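Local coordinates for type VI immunity protein Atu4351 (Agrobacterium fabrum, PDB 6ITW) that probably acts as the immunity protein (antitoxin) of a type VI secretion effector-immunity pair, protecting the bacterium against its cognate toxin, at residues Y171-K174 / L175-S178. Numbering follows the deposited sequence.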
ATOM      1  N   TYR A 171      10.741  -6.250   1.147  1.00 33.53           N
ATOM      2  CA  TYR A 171      12.099  -6.013   0.656  1.00 34.48           C
ATOM      3  C   TYR A 171      12.404  -4.524   0.754  1.00 36.66           C
ATOM      4  O   TYR A 171      11.618  -3.692   0.290  1.00 35.71           O
ATOM      5  CB  TYR A 171      12.275  -6.471  -0.792  1.00 34.46           C
ATOM      6  CG  TYR A 171      11.918  -7.923  -1.035  1.00 35.84           C
ATOM      7  CD1 TYR A 171      12.531  -8.943  -0.311  1.00 32.01           C
ATOM      8  CD2 TYR A 171      10.971  -8.275  -2.000  1.00 35.55           C
ATOM      9  CE1 TYR A 171      12.212 -10.277  -0.542  1.00 32.65           C
ATOM     10  CE2 TYR A 171      10.645  -9.618  -2.247  1.00 37.10           C
ATOM     11  CZ  TYR A 171      11.274 -10.608  -1.511  1.00 37.70           C
ATOM     12  OH  TYR A 171      10.955 -11.926  -1.739  1.00 35.91           O
ATOM     13  N   SER A 172      13.543  -4.198   1.347  1.00 32.83           N
ATOM     14  CA  SER A 172      13.918  -2.837   1.666  1.00 34.96           C
ATOM     15  C   SER A 172      15.404  -2.651   1.384  1.00 40.06           C
ATOM     16  O   SER A 172      16.200  -3.576   1.593  1.00 35.23           O
ATOM     17  CB  SER A 172      13.627  -2.538   3.147  1.00 32.45           C
ATOM     18  OG  SER A 172      13.901  -1.180   3.488  1.00 36.43           O
ATOM     19  N   PRO A 173      15.812  -1.469   0.933  1.00 39.38           N
ATOM     20  CA  PRO A 173      17.242  -1.255   0.696  1.00 37.84           C
ATOM     21  C   PRO A 173      17.992  -1.191   2.018  1.00 38.15           C
ATOM     22  O   PRO A 173      17.533  -0.593   2.994  1.00 37.21           O
ATOM     23  CB  PRO A 173      17.296   0.076  -0.071  1.00 37.69           C
ATOM     24  CG  PRO A 173      16.025   0.783   0.284  1.00 40.09           C
ATOM     25  CD  PRO A 173      15.002  -0.266   0.662  1.00 35.07           C
ATOM     26  N   LYS A 174      19.137  -1.873   2.047  1.00 37.54           N
ATOM     27  CA  LYS A 174      20.005  -1.835   3.215  1.00 36.10           C
ATOM     28  C   LYS A 174      20.538  -0.423   3.437  1.00 41.37           C
ATOM     29  O   LYS A 174      20.385   0.146   4.520  1.00 37.01           O
ATOM     30  CB  LYS A 174      21.157  -2.830   3.026  1.00 44.06           C
ATOM     31  CG  LYS A 174      22.172  -2.841   4.170  1.00 46.74           C
ATOM     32  CD  LYS A 174      23.607  -3.001   3.658  1.00 58.48           C
ATOM     33  CE  LYS A 174      24.423  -4.012   4.473  1.00 67.22           C
ATOM     34  NZ  LYS A 174      24.344  -3.762   5.944  1.00 73.45           N
ATOM     35  N   LEU A 175      21.179   0.153   2.417  1.00 39.83           N
ATOM     36  CA  LEU A 175      21.605   1.549   2.409  1.00 38.72           C
ATOM     37  C   LEU A 175      20.663   2.341   1.508  1.00 35.95           C
ATOM     38  O   LEU A 175      20.622   2.102   0.299  1.00 37.24           O
ATOM     39  CB  LEU A 175      23.042   1.675   1.905  1.00 37.83           C
ATOM     40  CG  LEU A 175      23.500   3.126   1.807  1.00 42.72           C
ATOM     41  CD1 LEU A 175      23.223   3.829   3.133  1.00 44.86           C
ATOM     42  CD2 LEU A 175      24.981   3.219   1.430  1.00 42.61           C
ATOM     43  N   HIS A 176      19.937   3.298   2.079  1.00 38.25           N
ATOM     44  CA  HIS A 176      18.899   3.954   1.294  1.00 44.43           C
ATOM     45  C   HIS A 176      19.513   4.820   0.186  1.00 41.72           C
ATOM     46  O   HIS A 176      20.528   5.492   0.408  1.00 38.02           O
ATOM     47  CB  HIS A 176      17.971   4.812   2.170  1.00 41.06           C
ATOM     48  CG  HIS A 176      16.716   5.223   1.454  1.00 51.49           C
ATOM     49  ND1 HIS A 176      16.659   6.315   0.609  1.00 48.98           N
ATOM     50  CD2 HIS A 176      15.490   4.645   1.397  1.00 47.33           C
ATOM     51  CE1 HIS A 176      15.449   6.406   0.088  1.00 46.15           C
ATOM     52  NE2 HIS A 176      14.718   5.406   0.550  1.00 44.96           N
ATOM     53  N   PRO A 177      18.908   4.828  -1.014  1.00 39.70           N
ATOM     54  CA  PRO A 177      19.429   5.664  -2.116  1.00 44.23           C
ATOM     55  C   PRO A 177      19.716   7.114  -1.748  1.00 44.63           C
ATOM     56  O   PRO A 177      20.705   7.680  -2.229  1.00 40.01           O
ATOM     57  CB  PRO A 177      18.315   5.565  -3.159  1.00 36.58           C
ATOM     58  CG  PRO A 177      17.760   4.174  -2.948  1.00 40.73           C
ATOM     59  CD  PRO A 177      17.785   3.980  -1.449  1.00 41.86           C
ATOM     60  N   SER A 178      18.896   7.724  -0.897  1.00 39.32           N
ATOM     61  CA  SER A 178      19.094   9.123  -0.558  1.00 42.90           C
ATOM     62  C   SER A 178      20.351   9.358   0.269  1.00 46.55           C
ATOM     63  O   SER A 178      20.695  10.520   0.514  1.00 48.09           O
ATOM     64  CB  SER A 178      17.862   9.653   0.178  1.00 42.62           C
ATOM     65  OG  SER A 178      17.607   8.873   1.334  1.00 57.85           O
TER
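Pro-173 and Pro-177 meet ring to ring where the chain turns off the end of a strand, CG of Pro-173 lying 4.0 Å from CD of Pro-177, with the two side chains heading in roughly perpendicular directions. The same CG also approaches the imidazole of His-176, 4.1 Å from its CD2; here the Pro-173 ring and the imidazole run alongside each other with the same heading, and the carbon comes at the ring obliquely. CB of Pro-173 stands 3.9 Å from the carbonyl O of Leu-175, so the proline touches backbone as well as rings. Pro-177 adds a second contact to the imidazole: its CD sits 3.2 Å above the plane, displaced toward the rim. Chi1 of -166° places the His-176 ring beside its own carbonyl carbon, and chi2 of -83° turns ND1 onward to Ser-178. ND1 receives the backbone N-H of Ser-178 at 3.0 Å in a nearly straight bond (172°), the donor tilted somewhat out of the ring plane. OG of Ser-178 is also hydrogen-bonded to ND1, at 2.8 Å, and the two bonds together limit rotation of the imidazole. Both tie the histidine to the short 3-10 segment that begins at Pro-177. The contact lies at the surface, where strand 169-173 ends; that strand pairs with strand 188-192 in a two-stranded antiparallel sheet of the Tdi1 C-terminal region. Just before strand 188-192, Asn-187 hydrogen-bonds through ND2 to the carbonyl O of Leu-175 and through its backbone to Lys-174, while Pro-173 also rests on Met-188 and Pro-177 on Leu-183. Farther back on the strand, buried Tyr-171 packs against helix 155-162 and bonds through OH to the carbonyl O of Gly-163.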